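Local coordinates for putative endonuclease/exonuclease/phosphatase family protein (Bacteroides thetaiotaomicron, PDB 3MPR), which probably hydrolyses phosphodiester bonds as a metal-dependent member of the DNase I-like endonuclease/exonuclease/phosphatase family, perhaps acting on RNA, at residues Q186-F191 against I227-V232; G99-S104 against Q159-E164; A209-F214 against N220-S225. One frame throughout, in Å; residues are numbered along the deposited sequence. Where two conformers were deposited one is given.

Contact 1. Residues Q186-F191 against I227-V232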
loop_
_atom_site.group_PDB
_atom_site.type_symbol
_atom_site.label_atom_id
_atom_site.label_comp_id
_atom_site.label_asym_id
_atom_site.label_seq_id
_atom_site.Cartn_x
_atom_site.Cartn_y
_atom_site.Cartn_z
ATOM N N GLN A 186 1.006 10.213 28.990
ATOM C CA GLN A 186 -0.129 10.992 29.455
ATOM C C GLN A 186 -0.798 11.793 28.341
ATOM O O GLN A 186 -2.017 11.894 28.309
ATOM C CB GLN A 186 0.290 11.933 30.592
ATOM C CG GLN A 186 -0.892 12.608 31.263
ATOM C CD GLN A 186 -0.487 13.447 32.458
ATOM O OE1 GLN A 186 0.684 13.486 32.842
ATOM N NE2 GLN A 186 -1.458 14.130 33.047
ATOM N N SER A 187 -0.009 12.355 27.426
ATOM C CA SER A 187 -0.575 13.175 26.355
ATOM C C SER A 187 -1.341 12.356 25.317
ATOM O O SER A 187 -2.206 12.881 24.630
ATOM C CB SER A 187 0.499 14.044 25.686
ATOM O OG SER A 187 1.556 13.247 25.169
ATOM N N TYR A 188 -1.043 11.062 25.215
ATOM C CA TYR A 188 -1.878 10.176 24.408
ATOM C C TYR A 188 -3.232 9.982 25.110
ATOM O O TYR A 188 -4.308 10.147 24.505
ATOM C CB TYR A 188 -1.173 8.823 24.193
ATOM C CG TYR A 188 -2.041 7.779 23.508
ATOM C CD1 TYR A 188 -2.879 6.958 24.246
ATOM C CD2 TYR A 188 -2.027 7.627 22.119
ATOM C CE1 TYR A 188 -3.680 6.012 23.640
ATOM C CE2 TYR A 188 -2.834 6.682 21.496
ATOM C CZ TYR A 188 -3.656 5.875 22.268
ATOM O OH TYR A 188 -4.454 4.928 21.688
ATOM N N ASP A 189 -3.175 9.655 26.399
ATOM C CA ASP A 189 -4.379 9.468 27.197
ATOM C C ASP A 189 -5.233 10.722 27.158
ATOM O O ASP A 189 -6.454 10.647 27.222
ATOM C CB ASP A 189 -4.039 9.175 28.669
ATOM C CG ASP A 189 -3.202 7.924 28.853
ATOM O OD1 ASP A 189 -3.150 7.078 27.934
ATOM O OD2 ASP A 189 -2.598 7.786 29.940
ATOM N N ALA A 190 -4.588 11.879 27.076
ATOM C CA ALA A 190 -5.330 13.139 27.112
ATOM C C ALA A 190 -6.336 13.252 25.960
ATOM O O ALA A 190 -7.419 13.828 26.123
ATOM C CB ALA A 190 -4.382 14.327 27.150
ATOM N N PHE A 191 -6.004 12.675 24.805
ATOM C CA PHE A 191 -6.920 12.709 23.667
ATOM C C PHE A 191 -8.072 11.715 23.765
ATOM O O PHE A 191 -9.186 12.006 23.316
ATOM C CB PHE A 191 -6.164 12.494 22.342
ATOM C CG PHE A 191 -5.246 13.637 21.972
ATOM C CD1 PHE A 191 -5.766 14.823 21.481
ATOM C CD2 PHE A 191 -3.875 13.522 22.112
ATOM C CE1 PHE A 191 -4.938 15.885 21.142
ATOM C CE2 PHE A 191 -3.034 14.578 21.774
ATOM C CZ PHE A 191 -3.566 15.759 21.288
ATOM N N ILE A 227 4.159 6.943 17.468
ATOM C CA ILE A 227 4.239 8.345 17.858
ATOM C C ILE A 227 3.526 9.254 16.852
ATOM O O ILE A 227 3.303 10.447 17.108
ATOM C CB ILE A 227 5.696 8.795 18.109
ATOM C CG1 ILE A 227 6.519 8.787 16.819
ATOM C CG2 ILE A 227 6.337 7.923 19.197
ATOM C CD1 ILE A 227 7.928 9.349 17.001
ATOM N N ASP A 228 3.155 8.676 15.715
ATOM C CA ASP A 228 2.348 9.377 14.732
ATOM C C ASP A 228 0.970 8.751 14.799
ATOM O O ASP A 228 0.843 7.537 14.668
ATOM C CB ASP A 228 2.954 9.179 13.339
ATOM C CG ASP A 228 4.398 9.637 13.278
ATOM O OD1 ASP A 228 5.318 8.791 13.384
ATOM O OD2 ASP A 228 4.606 10.861 13.169
ATOM N N HIS A 229 -0.059 9.572 15.015
ATOM C CA HIS A 229 -1.401 9.055 15.214
ATOM C C HIS A 229 -2.377 9.762 14.302
ATOM O O HIS A 229 -2.130 10.888 13.849
ATOM C CB HIS A 229 -1.885 9.310 16.653
ATOM C CG HIS A 229 -0.984 8.765 17.714
ATOM N ND1 HIS A 229 -0.793 7.411 17.906
ATOM C CD2 HIS A 229 -0.238 9.389 18.657
ATOM C CE1 HIS A 229 0.040 7.227 18.915
ATOM N NE2 HIS A 229 0.389 8.411 19.389
ATOM N N ILE A 230 -3.498 9.097 14.062
ATOM C CA ILE A 230 -4.665 9.759 13.498
ATOM C C ILE A 230 -5.819 9.539 14.468
ATOM O O ILE A 230 -6.272 8.414 14.649
ATOM C CB ILE A 230 -5.000 9.219 12.098
ATOM C CG1 ILE A 230 -3.807 9.470 11.152
ATOM C CG2 ILE A 230 -6.262 9.879 11.554
ATOM C CD1 ILE A 230 -4.056 9.049 9.691
ATOM N N PHE A 231 -6.256 10.615 15.121
ATOM C CA PHE A 231 -7.370 10.561 16.061
ATOM C C PHE A 231 -8.596 11.095 15.340
ATOM O O PHE A 231 -8.486 12.042 14.547
ATOM C CB PHE A 231 -7.089 11.457 17.271
ATOM C CG PHE A 231 -5.920 11.009 18.120
ATOM C CD1 PHE A 231 -6.033 9.901 18.949
ATOM C CD2 PHE A 231 -4.729 11.716 18.115
ATOM C CE1 PHE A 231 -4.975 9.499 19.751
ATOM C CE2 PHE A 231 -3.667 11.323 18.910
ATOM C CZ PHE A 231 -3.792 10.216 19.739
ATOM N N VAL A 232 -9.761 10.511 15.607
ATOM C CA VAL A 232 -10.979 10.957 14.942
ATOM C C VAL A 232 -12.146 11.038 15.911
ATOM O O VAL A 232 -12.173 10.342 16.918
ATOM C CB VAL A 232 -11.383 10.023 13.768
ATOM C CG1 VAL A 232 -10.289 9.972 12.711
ATOM C CG2 VAL A 232 -11.704 8.622 14.269
#

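Contact 2. Residues G99-S104 against Q159-E164. With ACY (acetic acid), chain F.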
loop_
_atom_site.group_PDB
_atom_site.type_symbol
_atom_site.label_atom_id
_atom_site.label_comp_id
_atom_site.label_asym_id
_atom_site.label_seq_id
_atom_site.Cartn_x
_atom_site.Cartn_y
_atom_site.Cartn_z
ATOM N N GLY A 99 -6.935 27.866 9.268
ATOM C CA GLY A 99 -6.208 28.663 10.246
ATOM C C GLY A 99 -5.040 27.927 10.869
ATOM O O GLY A 99 -4.708 26.804 10.478
ATOM N N ASP A 100 -4.415 28.568 11.848
ATOM C CA ASP A 100 -3.290 27.979 12.576
ATOM C C ASP A 100 -3.317 28.566 13.973
ATOM O O ASP A 100 -3.703 29.723 14.154
ATOM C CB ASP A 100 -1.949 28.351 11.927
ATOM C CG ASP A 100 -1.972 28.225 10.413
ATOM O OD1 ASP A 100 -2.453 29.168 9.754
ATOM O OD2 ASP A 100 -1.507 27.187 9.879
ATOM N N PHE A 101 -2.905 27.779 14.952
ATOM C CA PHE A 101 -2.695 28.280 16.302
ATOM C C PHE A 101 -1.451 27.624 16.896
ATOM O O PHE A 101 -1.144 26.466 16.585
ATOM C CB PHE A 101 -3.941 28.074 17.189
ATOM C CG PHE A 101 -4.414 26.633 17.294
ATOM C CD1 PHE A 101 -5.315 26.113 16.378
ATOM C CD2 PHE A 101 -4.002 25.828 18.346
ATOM C CE1 PHE A 101 -5.761 24.798 16.486
ATOM C CE2 PHE A 101 -4.438 24.515 18.458
ATOM C CZ PHE A 101 -5.322 24.001 17.525
ATOM N N TRP A 102 -0.724 28.363 17.732
ATOM C CA TRP A 102 0.446 27.804 18.406
ATOM C C TRP A 102 0.027 27.060 19.661
ATOM O O TRP A 102 -0.969 27.401 20.285
ATOM C CB TRP A 102 1.484 28.900 18.711
ATOM C CG TRP A 102 2.257 29.261 17.476
ATOM C CD1 TRP A 102 3.482 28.794 17.115
ATOM C CD2 TRP A 102 1.815 30.100 16.402
ATOM N NE1 TRP A 102 3.845 29.303 15.897
ATOM C CE2 TRP A 102 2.839 30.111 15.437
ATOM C CE3 TRP A 102 0.660 30.854 16.170
ATOM C CZ2 TRP A 102 2.742 30.845 14.255
ATOM C CZ3 TRP A 102 0.567 31.590 14.994
ATOM C CH2 TRP A 102 1.599 31.577 14.055
ATOM N N LEU A 103 0.770 26.014 19.999
ATOM C CA LEU A 103 0.442 25.199 21.160
ATOM C C LEU A 103 1.077 25.853 22.382
ATOM O O LEU A 103 2.163 25.474 22.818
ATOM C CB LEU A 103 0.942 23.766 20.952
ATOM C CG LEU A 103 0.388 23.122 19.674
ATOM C CD1 LEU A 103 0.981 21.731 19.442
ATOM C CD2 LEU A 103 -1.153 23.071 19.713
ATOM N N SER A 104 0.394 26.864 22.912
ATOM C CA SER A 104 0.917 27.641 24.027
ATOM C C SER A 104 -0.203 28.367 24.759
ATOM O O SER A 104 -1.376 28.264 24.390
ATOM C CB SER A 104 1.938 28.660 23.531
ATOM O OG SER A 104 1.307 29.724 22.833
ATOM N N GLN A 159 -8.514 20.090 21.793
ATOM C CA GLN A 159 -9.904 19.718 21.997
ATOM C C GLN A 159 -10.802 20.964 22.188
ATOM O O GLN A 159 -11.933 20.987 21.743
ATOM C CB GLN A 159 -10.020 18.731 23.156
ATOM C CG GLN A 159 -9.361 17.388 22.835
ATOM C CD GLN A 159 -9.134 16.522 24.055
ATOM O OE1 GLN A 159 -7.995 16.197 24.399
ATOM N NE2 GLN A 159 -10.218 16.123 24.702
ATOM N N GLU A 160 -10.294 22.007 22.829
ATOM C CA GLU A 160 -11.075 23.248 22.908
ATOM C C GLU A 160 -11.291 23.878 21.524
ATOM O O GLU A 160 -12.389 24.331 21.204
ATOM C CB GLU A 160 -10.446 24.241 23.873
ATOM C CG GLU A 160 -10.539 23.805 25.337
ATOM C CD GLU A 160 -11.984 23.648 25.824
ATOM O OE1 GLU A 160 -12.661 24.678 26.046
ATOM O OE2 GLU A 160 -12.443 22.494 25.982
ATOM N N LYS A 161 -10.248 23.893 20.696
ATOM C CA LYS A 161 -10.361 24.423 19.341
ATOM C C LYS A 161 -11.295 23.594 18.464
ATOM O O LYS A 161 -11.956 24.129 17.578
ATOM C CB LYS A 161 -8.972 24.556 18.676
ATOM C CG LYS A 161 -8.109 25.658 19.287
ATOM C CD LYS A 161 -8.643 27.063 18.953
ATOM C CE LYS A 161 -7.896 28.133 19.752
ATOM N NZ LYS A 161 -8.341 29.518 19.419
HETATM N N MSE A 162 -11.355 22.281 18.696
HETATM C CA MSE A 162 -12.266 21.433 17.937
HETATM C C MSE A 162 -13.701 21.884 18.130
HETATM O O MSE A 162 -14.495 21.868 17.195
HETATM C CB MSE A 162 -12.130 19.977 18.362
HETATM C CG MSE A 162 -10.832 19.357 17.916
HETATM SE SE MSE A 162 -10.785 17.490 18.431
HETATM C CE MSE A 162 -9.336 16.928 17.230
ATOM N N LYS A 163 -14.032 22.290 19.351
ATOM C CA LYS A 163 -15.366 22.803 19.635
ATOM C C LYS A 163 -15.516 24.232 19.098
ATOM O O LYS A 163 -16.490 24.547 18.420
ATOM C CB LYS A 163 -15.662 22.746 21.144
ATOM C CG LYS A 163 -15.932 21.339 21.656
ATOM C CD LYS A 163 -16.125 21.309 23.168
ATOM C CE LYS A 163 -14.816 21.522 23.904
ATOM N NZ LYS A 163 -14.986 21.415 25.381
ATOM N N GLU A 164 -14.537 25.082 19.379
ATOM C CA GLU A 164 -14.626 26.494 18.992
ATOM C C GLU A 164 -14.811 26.621 17.484
ATOM O O GLU A 164 -15.655 27.391 17.013
ATOM C CB GLU A 164 -13.369 27.242 19.439
ATOM C CG GLU A 164 -13.274 28.690 18.990
ATOM C CD GLU A 164 -12.008 29.360 19.512
ATOM O OE1 GLU A 164 -11.866 29.507 20.747
ATOM O OE2 GLU A 164 -11.149 29.732 18.687
HETATM C C ACY F . -7.197 32.402 20.152
HETATM O O ACY F . -8.286 32.620 19.545
HETATM O OXT ACY F . -6.824 31.304 20.659
HETATM C CH3 ACY F . -6.253 33.547 20.293
#

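Contact 3. Residues A209-F214 against N220-S225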
loop_
_atom_site.group_PDB
_atom_site.type_symbol
_atom_site.label_atom_id
_atom_site.label_comp_id
_atom_site.label_asym_id
_atom_site.label_seq_id
_atom_site.Cartn_x
_atom_site.Cartn_y
_atom_site.Cartn_z
ATOM N N ALA A 209 -0.345 -3.509 10.488
ATOM C CA ALA A 209 0.664 -2.793 11.260
ATOM C C ALA A 209 1.906 -3.647 11.450
ATOM O O ALA A 209 2.063 -4.284 12.479
ATOM C CB ALA A 209 0.095 -2.384 12.613
ATOM N N LEU A 210 2.774 -3.651 10.443
ATOM C CA LEU A 210 3.971 -4.480 10.456
ATOM C C LEU A 210 5.088 -3.779 11.183
ATOM O O LEU A 210 6.170 -4.332 11.342
ATOM C CB LEU A 210 4.411 -4.808 9.032
ATOM C CG LEU A 210 3.343 -5.544 8.212
ATOM C CD1 LEU A 210 3.853 -5.742 6.794
ATOM C CD2 LEU A 210 3.023 -6.865 8.858
ATOM N N ASN A 211 4.814 -2.554 11.625
ATOM C CA ASN A 211 5.794 -1.774 12.359
ATOM C C ASN A 211 5.089 -0.634 13.089
ATOM O O ASN A 211 3.911 -0.348 12.828
ATOM C CB ASN A 211 6.845 -1.205 11.399
ATOM C CG ASN A 211 8.252 -1.247 11.978
ATOM O OD1 ASN A 211 8.463 -0.876 13.127
ATOM N ND2 ASN A 211 9.222 -1.715 11.179
ATOM N N GLY A 212 5.812 -0.001 14.006
ATOM C CA GLY A 212 5.396 1.267 14.581
ATOM C C GLY A 212 5.712 2.374 13.593
ATOM O O GLY A 212 5.987 2.101 12.424
ATOM N N THR A 213 5.705 3.625 14.045
ATOM C CA THR A 213 5.729 4.715 13.081
ATOM C C THR A 213 7.065 5.436 12.908
ATOM O O THR A 213 7.291 6.054 11.873
ATOM C CB THR A 213 4.609 5.735 13.350
ATOM O OG1 THR A 213 4.866 6.419 14.584
ATOM C CG2 THR A 213 3.263 5.012 13.423
ATOM N N PHE A 214 7.954 5.360 13.895
ATOM C CA PHE A 214 9.294 5.937 13.723
ATOM C C PHE A 214 10.297 4.879 13.263
ATOM O O PHE A 214 10.307 3.763 13.787
ATOM C CB PHE A 214 9.764 6.582 15.036
ATOM C CG PHE A 214 11.080 7.336 14.915
ATOM C CD1 PHE A 214 11.222 8.375 14.013
ATOM C CD2 PHE A 214 12.157 7.009 15.729
ATOM C CE1 PHE A 214 12.425 9.067 13.903
ATOM C CE2 PHE A 214 13.358 7.698 15.630
ATOM C CZ PHE A 214 13.492 8.720 14.717
ATOM N N ASN A 220 15.863 -1.522 8.945
ATOM C CA ASN A 220 15.744 -2.763 9.714
ATOM C C ASN A 220 15.086 -2.602 11.095
ATOM O O ASN A 220 14.970 -3.575 11.832
ATOM C CB ASN A 220 17.122 -3.416 9.906
ATOM C CG ASN A 220 17.743 -3.843 8.605
ATOM O OD1 ASN A 220 18.714 -3.239 8.134
ATOM N ND2 ASN A 220 17.188 -4.887 8.006
ATOM N N SER A 221 14.668 -1.384 11.440
ATOM C CA SER A 221 14.179 -1.110 12.784
ATOM C C SER A 221 12.828 -1.752 13.046
ATOM O O SER A 221 12.039 -1.982 12.130
ATOM C CB SER A 221 14.070 0.402 13.029
ATOM O OG SER A 221 12.955 0.935 12.323
ATOM N N PHE A 222 12.557 -2.023 14.318
ATOM C CA PHE A 222 11.227 -2.423 14.724
ATOM C C PHE A 222 10.880 -1.826 16.078
ATOM O O PHE A 222 11.730 -1.750 16.966
ATOM C CB PHE A 222 11.079 -3.947 14.796
ATOM C CG PHE A 222 9.707 -4.373 15.242
ATOM C CD1 PHE A 222 8.649 -4.366 14.344
ATOM C CD2 PHE A 222 9.460 -4.715 16.564
ATOM C CE1 PHE A 222 7.363 -4.713 14.757
ATOM C CE2 PHE A 222 8.184 -5.072 16.980
ATOM C CZ PHE A 222 7.138 -5.077 16.074
ATOM N N THR A 223 9.626 -1.419 16.227
ATOM C CA THR A 223 9.098 -0.997 17.526
ATOM C C THR A 223 7.591 -1.154 17.544
ATOM O O THR A 223 6.943 -1.134 16.484
ATOM C CB THR A 223 9.449 0.468 17.839
ATOM O OG1 THR A 223 8.979 0.797 19.153
ATOM C CG2 THR A 223 8.789 1.401 16.828
ATOM N N GLU A 224 7.027 -1.340 18.739
ATOM C CA GLU A 224 5.582 -1.270 18.903
ATOM C C GLU A 224 5.141 0.133 19.322
ATOM O O GLU A 224 3.951 0.379 19.525
ATOM C CB GLU A 224 5.089 -2.305 19.920
ATOM C CG GLU A 224 5.222 -3.743 19.433
ATOM C CD GLU A 224 4.622 -4.749 20.403
ATOM O OE1 GLU A 224 5.221 -4.969 21.477
ATOM O OE2 GLU A 224 3.548 -5.315 20.092
ATOM N N SER A 225 6.089 1.050 19.470
ATOM C CA SER A 225 5.729 2.438 19.780
ATOM C C SER A 225 5.096 3.095 18.558
ATOM O O SER A 225 5.602 2.962 17.453
ATOM C CB SER A 225 6.964 3.251 20.188
ATOM O OG SER A 225 7.432 2.865 21.474
HETATM O O HOH W 1 10.601 0.951 13.575
HETATM O O HOH W 2 7.442 4.817 16.705
#

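Contact 1. Residues Q186-F191 against I227-V232
Tyr188, which reaches from helix 186-192 to His229 and Phe231 on the strand, has its hydroxyl OH hydrogen-bonded to Asp199 OD2, and this bond ties down the far end of its ring. No hydrogen bond joins the two segments themselves, so the contact is aromatic throughout. Its chi1 of 173° swings the Tyr188 ring beside the carbonyl carbon and toward the strand, where it presents its edge to the face of His229: CD2 lies 3.7 Å from His229 NE2, and the planes stand 60° apart, an edge-to-face pair. On the opposite face of the imidazole the carbonyl carbon of Ile227 lies toward the rim, so both faces have a neighbour. The same Tyr188 CD2 also comes in at the edge of the Phe231 ring, 3.9 Å from CZ. Phe191, one helical turn on, deals with the face of Phe231 instead. Its CB sits almost over the centre, 4.1 Å from the ring centroid, and its own ring forms an offset stack with centroids 4.9 Å apart. Phe179 meets His229, Phe231 and Phe191 and enlarges the aromatic cluster. From the other side of the strand, Ile230 and Val232 pack on strand 283-289 of the second sheet. The arrangement, a helix laid on one face of a sheet whose reverse joins a sandwich core, is that of the layered DNase I-like fold.

Contact 2. Residues G99-S104 against Q159-E164
Lys161 lays the base of its side chain over one face of the Phe101 ring, and the two side chains run past each other in opposite directions, one rising from the edge strand, the other from the helix. The closest pair is Lys161 CG and Phe101 CZ at 3.7 Å. CG stands only 14° off the ring normal, offset toward the rim, which makes this a CH-pi contact. CB is close as well, 3.9 Å from Phe101 CE1. A bend at chi2 (-70°) then turns the rest of the lysine chain aside, while CD, CE and NZ continue nearly straight. The ammonium group therefore stays 5.8 Å from the ring centroid, and any cation-pi attraction is at most weak. Its charge is probably balanced by oxygens instead. Glu164, one turn further along the helix, stretches back so that its OE2 forms a salt bridge with Lys161 NZ at 2.9 Å, met on the syn side of the carboxylate but 30° out of its plane. A second bond runs from Lys161 NZ to OXT of a bound acetic acid molecule, 2.7 Å away, probably from the crystallisation liquor. Two oxygens of separate carboxyl groups thus hold the nitrogen, while the methylenes behind it stay on the ring. Phe101 itself is buried, touching Leu157 and Val158 of the same helix as well as Cys122 and Phe139 of the sheet. The contact is helix-on-sheet packing, with helix 148-164 lying against the outermost strand of the six-stranded sheet in the alpha/beta sandwich of this family.

Contact 3. Residues A209-F214 against N220-S225
Asn211 reaches across to the backbone of Ser221, Phe222 and Thr223, and its amide makes the one strong direct hydrogen bond between the two segments. From CB the chain leads to CG, where the amide slides past the Phe222 ring, 3.9 Å from CD1; the side chain also packs on Phe281. Beyond that the two amide ends divide the work. ND2 donates to Ser221 O at 3.0 Å in an almost straight bond (177°) that lies in the amide plane. OD1 takes a 2.8 Å bond from water 1, plus weak ones from Gly212 N and Thr223 N; the same water donates to Phe214 O and accepts from Ser221 OG. Replaced by an alanine, the residue would lose both amide ends, which is likely to cost Ser221 O one of its two donors and water 1 one of its anchors, and to hold the two loop arms together less firmly. Further along, Gly212 CA comes within 3.3 Å of Ser225 O, where a CB would clash. Thr223 OG1 accepts from Ser225 N in an ST turn. Ser221 O also receives Arg249 NE of the second subunit, and Phe222 meets Tyr272 of that subunit. This is a loop closed by an asparagine amide, placed between the subunit interface and the metal-site side of a DNase I-like domain.

In the fold
Contact 2 lies in series before contact 1, their centres about 15 Å apart, and both reach the six-stranded sheet; they touch where Gln159 packs against Ala190 and Phe191. Contact 3 is nested inside the chain loop that contact 1 closes, about 17 Å from it between centres. Thr213 OG1 joins the two, probably hydrogen-bonded to Asp228 OD1 at 2.7 Å and to Ile227 N at 3.0 Å. Contacts 2 and 3 lie on opposite sides of the chain's centre, about 30 Å apart between centres. Contact 3 is nearest the metal site: the Phe214 side chain is about 7 Å from that of Glu51, a magnesium ligand, although no magnesium is bound here.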